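Receptor-type tyrosine-protein phosphatase C (Rattus norvegicus, PDB 5FN8) dephosphorylates phosphotyrosine in signalling proteins, is probably required for T-cell activation through the antigen receptor, and is represented here by two fibronectin type III domains of its extracellular region. Local coordinates at residues S107-S110 with I114-T117; N119-I124 with V167-G172; L133-K136 with L141-T144. All blocks are in the same frame, centred on the assembly; numbering follows the deposited sequence.

Contact 1 (S107-S110 with I114-T117); sequences SRAS and INVT. With NAG (2-acetamido-2-deoxy-beta-D-glucopyranose), chain I.
S107 and N115 form an antiparallel hydrogen-bonded pair at the turn end of the hairpin made by strands 104-108 and 114-119, which lies in the three-stranded sheet of the second fibronectin type III domain. S107 N donates to N115 O at 2.9 Å, and N115 N returns the bond to S107 O at 2.7 Å. S107 O also receives a CA-H...O contact from I114, so two neighbouring residues lean on one carbonyl.

Apolar packing falls on the face that carries R108 and I114. These side chains lie alongside each other and point the same way; I114 CG1 stands anti to its carbonyl carbon (chi1 -56°), the rotamer with which its CD1 comes 3.8 Å from R108 CG. I114 sends its branched bulk inward to F165 of the facing sheet, whereas R108 offers its methylene stem here, the residue itself being exposed. Q183 touches both.

Sugar chemistry occupies the face of S107 and N115. ND2 of N115 is bonded covalently to C1 of the N-acetylglucosamine, and the small methyl of A109 lies over a face of the N115 amide, its CB 3.4 Å from N115 OD1. The acetamido methyl C8 bends back to within 3.6 Å of A109 CA. Backbone pairing thus anchors the asparagine, while the small A109 lies against the glycan, consistent with a residue without a long side chain suiting this place.

Contact 2 (N119-I124 with V167-G172); sequences NSPYEI and VYFYNG. With NAG (2-acetamido-2-deoxy-beta-D-glucopyranose), chain G.
F169 meets P121 because its CG stands anti to the backbone N (chi1 -170°), which carries the phenyl ring off strand 162-170 to the loop 119-124. N171, two residues on, has its CG between its backbone N and carbonyl carbon (chi1 74°), and this turns the amide to I124. P121 lays its ring edge over one face of the phenyl: CD sits 3.7 Å from the ring centroid and 21° off the normal, a CH-pi contact, with P121 CG nearest F169 CG. Proline suits the place, since its ring is rigid and its CD carries slightly polarised hydrogens. I124 approaches obliquely at the far end, CD1 lying 3.9 Å from F169 CZ, and Y131 adds an edge-to-face contact.

This is one end of a fibronectin type III sandwich, the end at which N171 reaches A96. Here the loop crosses from the sheet of 114-119 to that of 130-137, where 162-170 is the neighbouring strand; F169 is buried at this end, with P98 and A129 also against it.

The polar part is the buried N171. ND2 donates to I124 O at 2.9 Å, in the carbonyl plane and nearly in the plane of its own amide, and gives another bond to A96 O. OD1 accepts from the backbone N of E173 and Y174, so four partners fix the rotation of the amide and tie the loop to A96, in the chain ahead of strand 104-108. G172 takes a positive phi, which favours glycine. On the outer side, the Y170 ring has the acetamido group of the N146 glycan over one face, C7 3.7 Å above the plane, and G172 N over the opposite face.

Contact 3 (L133-K136 with L141-T144); sequences LEVK and LVKT
V135 O accepts from V142 N and, weakly, from K143 N, while V135 N donates to K143 O; the result is a classic beta bulge in the hairpin of strands 130-137 and 140-147, at the edge of the four-stranded sheet of this fibronectin type III domain. The bond from V142 N to V135 O is 2.7 Å long, and that from K143 N to the same oxygen 3.3 Å. In return V135 N lies 2.8 Å from K143 O. The extra residue is accommodated by V142, whose psi of -43° is helix-like, whereas K143 stays extended; the register slips by one, and K136 faces L141.

Next come weaker polar links. T144 has OG1 anti to its backbone N (chi1 -168°), a position that brings the hydroxyl to L133 O for a weak bond of 3.4 Å, and T144 CA adds a CA-H...O contact to the same carbonyl. E134 and K136 stand on one face of the sheet and form a long salt bridge, but the firmer partner of E134 is the hydroxyl of Y168, bonded to OE1.

Packing differs on the two faces. Inward, V135 and K143 run side by side, CB to CB 4.0 Å; the valine is buried against F165 and V154, while the lysine supplies aliphatic length and then leads its ammonium away to a weak bond with D155 O. Outward, the exposed L141 folds back over E134, which it crosses at about a right angle: its CD1 rests on the stem of E134 and touches K136 CG, and CD2 lies by the E134 carboxylate oxygen OE2. L141 CD1 is 3.8 Å from E134 CB and 3.6 Å from V135 O.

From the N terminus of this second domain, contact 1 closes first, a short turn between adjacent strands of the three-stranded sheet. The chain then enters loop 119-124, which opens contact 2. Before that contact closes at 167-172, the hairpin of contact 3 is formed and completed, so contact 3 is enclosed by contact 2 while contact 1 precedes both; none cross. Contact 2 spans the two sheets at the end where N171 reaches A96. The three meet in the core: V116 packs on V167 and on L133, and V167 CG2 touches L133 CD1. Strands 130-137 and 162-170 are neighbours in the four-stranded sheet, and on its outer face Y168 OH probably bonds to E134 OE1, joining contacts 2 and 3.

Contact 1 (S107-S110 with I114-T117)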
loop_
_atom_site.group_PDB
_atom_site.type_symbol
_atom_site.label_atom_id
_atom_site.label_comp_id
_atom_site.label_asym_id
_atom_site.label_seq_id
_atom_site.Cartn_x
_atom_site.Cartn_y
_atom_site.Cartn_z
ATOM N N SER B 107 -28.366 -0.331 -5.032
ATOM C CA SER B 107 -29.276 -0.534 -6.175
ATOM C C SER B 107 -30.549 -1.349 -5.840
ATOM O O SER B 107 -30.486 -2.245 -5.002
ATOM C CB SER B 107 -28.524 -1.192 -7.332
ATOM O OG SER B 107 -28.412 -2.600 -7.189
ATOM N N ARG B 108 -31.681 -1.080 -6.538
ATOM C CA ARG B 108 -32.920 -1.848 -6.345
ATOM C C ARG B 108 -32.810 -3.225 -7.013
ATOM O O ARG B 108 -32.545 -3.303 -8.210
ATOM C CB ARG B 108 -34.145 -1.088 -6.865
ATOM C CG ARG B 108 -35.164 -0.768 -5.775
ATOM C CD ARG B 108 -35.978 0.480 -6.088
ATOM N NE ARG B 108 -35.170 1.700 -6.023
ATOM C CZ ARG B 108 -35.528 2.885 -6.513
ATOM N NH1 ARG B 108 -36.707 3.028 -7.113
ATOM N NH2 ARG B 108 -34.718 3.927 -6.418
ATOM N N ALA B 109 -32.954 -4.306 -6.222
ATOM C CA ALA B 109 -32.888 -5.685 -6.714
ATOM C C ALA B 109 -34.269 -6.162 -7.163
ATOM O O ALA B 109 -34.371 -6.926 -8.122
ATOM C CB ALA B 109 -32.316 -6.613 -5.650
ATOM N N SER B 110 -35.319 -5.693 -6.457
ATOM C CA SER B 110 -36.744 -5.953 -6.666
ATOM C C SER B 110 -37.551 -4.768 -6.073
ATOM O O SER B 110 -36.978 -3.698 -5.833
ATOM C CB SER B 110 -37.148 -7.299 -6.052
ATOM O OG SER B 110 -37.866 -7.200 -4.832
ATOM N N ILE B 114 -32.932 -4.584 -2.009
ATOM C CA ILE B 114 -31.799 -3.681 -2.299
ATOM C C ILE B 114 -30.506 -4.477 -2.302
ATOM O O ILE B 114 -30.262 -5.283 -1.411
ATOM C CB ILE B 114 -31.683 -2.486 -1.272
ATOM C CG1 ILE B 114 -32.956 -1.600 -1.133
ATOM C CG2 ILE B 114 -30.374 -1.656 -1.400
ATOM C CD1 ILE B 114 -33.530 -1.025 -2.336
ATOM N N ASN B 115 -29.664 -4.221 -3.291
ATOM C CA ASN B 115 -28.342 -4.832 -3.421
ATOM C C ASN B 115 -27.300 -3.764 -3.070
ATOM O O ASN B 115 -27.427 -2.610 -3.515
ATOM C CB ASN B 115 -28.124 -5.382 -4.842
ATOM C CG ASN B 115 -28.527 -6.825 -5.075
ATOM O OD1 ASN B 115 -29.292 -7.431 -4.303
ATOM N ND2 ASN B 115 -27.989 -7.372 -6.176
ATOM N N VAL B 116 -26.323 -4.132 -2.196
ATOM C CA VAL B 116 -25.256 -3.247 -1.737
ATOM C C VAL B 116 -23.892 -3.874 -2.097
ATOM O O VAL B 116 -23.660 -5.042 -1.814
ATOM C CB VAL B 116 -25.369 -2.847 -0.228
ATOM C CG1 VAL B 116 -24.290 -1.818 0.154
ATOM C CG2 VAL B 116 -26.757 -2.310 0.113
ATOM N N THR B 117 -23.023 -3.106 -2.765
ATOM C CA THR B 117 -21.694 -3.556 -3.207
ATOM C C THR B 117 -20.670 -2.492 -2.922
ATOM O O THR B 117 -20.982 -1.302 -2.910
ATOM C CB THR B 117 -21.662 -3.913 -4.707
ATOM O OG1 THR B 117 -22.129 -2.792 -5.460
ATOM C CG2 THR B 117 -22.477 -5.163 -5.043
HETATM C C1 NAG I . -28.234 -8.720 -6.600
HETATM C C2 NAG I . -28.454 -8.787 -8.113
HETATM C C3 NAG I . -28.757 -10.251 -8.436
HETATM C C4 NAG I . -27.575 -11.137 -8.047
HETATM C C5 NAG I . -27.171 -10.903 -6.590
HETATM C C6 NAG I . -25.834 -11.522 -6.240
HETATM C C7 NAG I . -29.328 -6.735 -9.176
HETATM C C8 NAG I . -30.552 -5.906 -9.408
HETATM N N2 NAG I . -29.529 -7.918 -8.564
HETATM O O3 NAG I . -29.036 -10.396 -9.824
HETATM O O4 NAG I . -27.907 -12.509 -8.242
HETATM O O5 NAG I . -27.054 -9.492 -6.326
HETATM O O6 NAG I . -25.487 -11.338 -4.870
HETATM O O7 NAG I . -28.211 -6.351 -9.516
#

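Contact 2 (N119-I124 with V167-G172)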
loop_
_atom_site.group_PDB
_atom_site.type_symbol
_atom_site.label_atom_id
_atom_site.label_comp_id
_atom_site.label_asym_id
_atom_site.label_seq_id
_atom_site.Cartn_x
_atom_site.Cartn_y
_atom_site.Cartn_z
ATOM N N ASN B 119 -15.952 -2.032 -2.633
ATOM C CA ASN B 119 -14.636 -2.620 -2.760
ATOM C C ASN B 119 -13.858 -2.280 -1.513
ATOM O O ASN B 119 -14.184 -1.325 -0.803
ATOM C CB ASN B 119 -13.924 -2.111 -4.014
ATOM C CG ASN B 119 -14.680 -2.359 -5.293
ATOM O OD1 ASN B 119 -15.062 -1.422 -6.000
ATOM N ND2 ASN B 119 -14.927 -3.623 -5.610
ATOM N N SER B 120 -12.834 -3.065 -1.257
ATOM C CA SER B 120 -11.925 -2.953 -0.130
ATOM C C SER B 120 -11.386 -1.532 0.105
ATOM O O SER B 120 -11.173 -0.807 -0.871
ATOM C CB SER B 120 -10.749 -3.898 -0.362
ATOM O OG SER B 120 -9.793 -3.848 0.684
ATOM N N PRO B 121 -11.093 -1.121 1.373
ATOM C CA PRO B 121 -10.406 0.163 1.578
ATOM C C PRO B 121 -8.928 -0.013 1.133
ATOM O O PRO B 121 -8.452 -1.142 0.931
ATOM C CB PRO B 121 -10.464 0.344 3.107
ATOM C CG PRO B 121 -11.391 -0.713 3.601
ATOM C CD PRO B 121 -11.245 -1.822 2.660
ATOM N N TYR B 122 -8.188 1.087 1.010
ATOM C CA TYR B 122 -6.778 0.975 0.611
ATOM C C TYR B 122 -5.907 0.565 1.805
ATOM O O TYR B 122 -5.074 -0.344 1.686
ATOM C CB TYR B 122 -6.305 2.273 -0.057
ATOM C CG TYR B 122 -6.957 2.529 -1.397
ATOM C CD1 TYR B 122 -6.542 1.847 -2.537
ATOM C CD2 TYR B 122 -7.939 3.501 -1.542
ATOM C CE1 TYR B 122 -7.107 2.111 -3.784
ATOM C CE2 TYR B 122 -8.466 3.820 -2.793
ATOM C CZ TYR B 122 -8.080 3.091 -3.905
ATOM O OH TYR B 122 -8.649 3.371 -5.123
ATOM N N GLU B 123 -6.198 1.162 2.973
ATOM C CA GLU B 123 -5.586 0.911 4.278
ATOM C C GLU B 123 -6.399 -0.140 5.067
ATOM O O GLU B 123 -7.479 0.178 5.576
ATOM C CB GLU B 123 -5.532 2.228 5.076
ATOM C CG GLU B 123 -4.552 3.267 4.511
ATOM C CD GLU B 123 -4.375 4.503 5.371
ATOM O OE1 GLU B 123 -4.066 4.359 6.578
ATOM O OE2 GLU B 123 -4.552 5.622 4.836
ATOM N N ILE B 124 -5.891 -1.399 5.133
ATOM C CA ILE B 124 -6.458 -2.532 5.871
ATOM C C ILE B 124 -6.131 -2.394 7.355
ATOM O O ILE B 124 -7.042 -2.435 8.189
ATOM C CB ILE B 124 -6.028 -3.907 5.279
ATOM C CG1 ILE B 124 -6.336 -4.006 3.735
ATOM C CG2 ILE B 124 -6.648 -5.113 6.072
ATOM C CD1 ILE B 124 -7.691 -3.609 3.262
ATOM N N VAL B 167 -21.937 0.832 5.451
ATOM C CA VAL B 167 -20.945 -0.227 5.302
ATOM C C VAL B 167 -19.681 0.177 6.043
ATOM O O VAL B 167 -19.178 1.260 5.790
ATOM C CB VAL B 167 -20.619 -0.633 3.836
ATOM C CG1 VAL B 167 -19.578 -1.772 3.808
ATOM C CG2 VAL B 167 -21.872 -1.060 3.097
ATOM N N TYR B 168 -19.220 -0.654 7.002
ATOM C CA TYR B 168 -17.965 -0.458 7.752
ATOM C C TYR B 168 -17.062 -1.628 7.402
ATOM O O TYR B 168 -17.541 -2.751 7.191
ATOM C CB TYR B 168 -18.159 -0.565 9.278
ATOM C CG TYR B 168 -19.252 0.284 9.873
ATOM C CD1 TYR B 168 -20.599 -0.037 9.677
ATOM C CD2 TYR B 168 -18.950 1.373 10.687
ATOM C CE1 TYR B 168 -21.612 0.739 10.239
ATOM C CE2 TYR B 168 -19.956 2.141 11.271
ATOM C CZ TYR B 168 -21.283 1.819 11.047
ATOM O OH TYR B 168 -22.239 2.574 11.665
ATOM N N PHE B 169 -15.762 -1.378 7.405
ATOM C CA PHE B 169 -14.762 -2.426 7.228
ATOM C C PHE B 169 -14.280 -2.824 8.600
ATOM O O PHE B 169 -14.031 -1.953 9.439
ATOM C CB PHE B 169 -13.572 -1.932 6.401
ATOM C CG PHE B 169 -12.629 -3.044 5.997
ATOM C CD1 PHE B 169 -12.915 -3.862 4.911
ATOM C CD2 PHE B 169 -11.408 -3.212 6.641
ATOM C CE1 PHE B 169 -12.012 -4.851 4.501
ATOM C CE2 PHE B 169 -10.530 -4.209 6.245
ATOM C CZ PHE B 169 -10.837 -5.010 5.170
ATOM N N TYR B 170 -14.146 -4.129 8.818
ATOM C CA TYR B 170 -13.611 -4.716 10.038
ATOM C C TYR B 170 -12.314 -5.467 9.698
ATOM O O TYR B 170 -12.310 -6.314 8.806
ATOM C CB TYR B 170 -14.651 -5.648 10.688
ATOM C CG TYR B 170 -14.148 -6.303 11.953
ATOM C CD1 TYR B 170 -13.851 -5.546 13.082
ATOM C CD2 TYR B 170 -13.985 -7.688 12.031
ATOM C CE1 TYR B 170 -13.359 -6.138 14.241
ATOM C CE2 TYR B 170 -13.497 -8.294 13.189
ATOM C CZ TYR B 170 -13.210 -7.517 14.301
ATOM O OH TYR B 170 -12.776 -8.112 15.467
ATOM N N ASN B 171 -11.227 -5.142 10.379
ATOM C CA ASN B 171 -9.914 -5.731 10.091
ATOM C C ASN B 171 -9.434 -6.796 11.094
ATOM O O ASN B 171 -8.279 -7.144 11.089
ATOM C CB ASN B 171 -8.849 -4.615 9.867
ATOM C CG ASN B 171 -8.413 -3.912 11.128
ATOM O OD1 ASN B 171 -8.693 -4.346 12.244
ATOM N ND2 ASN B 171 -7.718 -2.801 10.989
ATOM N N GLY B 172 -10.332 -7.330 11.909
ATOM C CA GLY B 172 -9.999 -8.335 12.914
ATOM C C GLY B 172 -9.765 -7.724 14.274
ATOM O O GLY B 172 -9.722 -8.433 15.277
HETATM C C1 NAG G . -17.759 -10.506 12.014
HETATM C C2 NAG G . -17.477 -9.881 13.383
HETATM C C3 NAG G . -16.203 -10.448 14.018
HETATM C C4 NAG G . -16.140 -11.967 13.901
HETATM C C5 NAG G . -16.354 -12.427 12.461
HETATM C C6 NAG G . -16.401 -13.935 12.325
HETATM C C7 NAG G . -17.217 -7.496 14.098
HETATM C C8 NAG G . -17.324 -6.079 13.628
HETATM N N2 NAG G . -17.351 -8.448 13.143
HETATM O O3 NAG G . -16.197 -10.135 15.408
HETATM O O4 NAG G . -14.871 -12.415 14.369
HETATM O O5 NAG G . -17.616 -11.934 11.987
HETATM O O6 NAG G . -16.549 -14.356 10.976
HETATM O O7 NAG G . -16.997 -7.766 15.276
#

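Contact 3 (L133-K136 with L141-T144)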
loop_
_atom_site.group_PDB
_atom_site.type_symbol
_atom_site.label_atom_id
_atom_site.label_comp_id
_atom_site.label_asym_id
_atom_site.label_seq_id
_atom_site.Cartn_x
_atom_site.Cartn_y
_atom_site.Cartn_z
ATOM N N LEU B 133 -22.529 -4.449 7.309
ATOM C CA LEU B 133 -23.570 -3.604 6.780
ATOM C C LEU B 133 -24.696 -3.427 7.801
ATOM O O LEU B 133 -25.226 -4.399 8.317
ATOM C CB LEU B 133 -24.113 -4.146 5.449
ATOM C CG LEU B 133 -25.422 -3.527 4.949
ATOM C CD1 LEU B 133 -25.242 -2.076 4.537
ATOM C CD2 LEU B 133 -25.997 -4.321 3.822
ATOM N N GLU B 134 -25.041 -2.174 8.086
ATOM C CA GLU B 134 -26.176 -1.789 8.922
ATOM C C GLU B 134 -27.226 -1.160 8.048
ATOM O O GLU B 134 -26.929 -0.324 7.189
ATOM C CB GLU B 134 -25.775 -0.762 9.950
ATOM C CG GLU B 134 -24.979 -1.347 11.074
ATOM C CD GLU B 134 -24.914 -0.388 12.237
ATOM O OE1 GLU B 134 -24.795 0.847 12.048
ATOM O OE2 GLU B 134 -24.989 -0.904 13.367
ATOM N N VAL B 135 -28.459 -1.554 8.270
ATOM C CA VAL B 135 -29.592 -1.027 7.530
ATOM C C VAL B 135 -30.464 -0.285 8.540
ATOM O O VAL B 135 -30.841 -0.843 9.566
ATOM C CB VAL B 135 -30.365 -2.109 6.737
ATOM C CG1 VAL B 135 -31.525 -1.487 5.942
ATOM C CG2 VAL B 135 -29.420 -2.901 5.820
ATOM N N LYS B 136 -30.729 0.999 8.261
ATOM C CA LYS B 136 -31.522 1.839 9.152
ATOM C C LYS B 136 -32.728 2.468 8.461
ATOM O O LYS B 136 -32.717 2.675 7.255
ATOM C CB LYS B 136 -30.632 2.924 9.802
ATOM C CG LYS B 136 -29.612 2.373 10.785
ATOM C CD LYS B 136 -28.827 3.468 11.459
ATOM C CE LYS B 136 -27.831 2.895 12.421
ATOM N NZ LYS B 136 -26.897 3.941 12.912
ATOM N N LEU B 141 -32.118 0.746 13.853
ATOM C CA LEU B 141 -31.454 -0.401 13.234
ATOM C C LEU B 141 -32.494 -1.429 12.800
ATOM O O LEU B 141 -33.281 -1.907 13.601
ATOM C CB LEU B 141 -30.381 -1.026 14.143
ATOM C CG LEU B 141 -29.393 -2.001 13.481
ATOM C CD1 LEU B 141 -28.607 -1.347 12.397
ATOM C CD2 LEU B 141 -28.463 -2.585 14.494
ATOM N N VAL B 142 -32.531 -1.713 11.507
ATOM C CA VAL B 142 -33.479 -2.649 10.925
ATOM C C VAL B 142 -32.832 -4.024 10.662
ATOM O O VAL B 142 -33.430 -5.042 10.969
ATOM C CB VAL B 142 -34.199 -1.972 9.712
ATOM C CG1 VAL B 142 -34.607 -2.967 8.637
ATOM C CG2 VAL B 142 -35.407 -1.186 10.190
ATOM N N LYS B 143 -31.602 -4.045 10.122
ATOM C CA LYS B 143 -30.858 -5.260 9.770
ATOM C C LYS B 143 -29.397 -5.004 9.893
ATOM O O LYS B 143 -28.957 -3.869 9.759
ATOM C CB LYS B 143 -31.141 -5.686 8.307
ATOM C CG LYS B 143 -32.609 -6.016 7.985
ATOM C CD LYS B 143 -32.826 -6.135 6.504
ATOM C CE LYS B 143 -34.227 -6.515 6.074
ATOM N NZ LYS B 143 -34.619 -7.905 6.455
ATOM N N THR B 144 -28.630 -6.067 10.139
ATOM C CA THR B 144 -27.175 -6.041 10.223
ATOM C C THR B 144 -26.587 -7.305 9.566
ATOM O O THR B 144 -27.182 -8.370 9.679
ATOM C CB THR B 144 -26.661 -5.691 11.634
ATOM O OG1 THR B 144 -25.269 -5.422 11.520
ATOM C CG2 THR B 144 -26.833 -6.814 12.626
#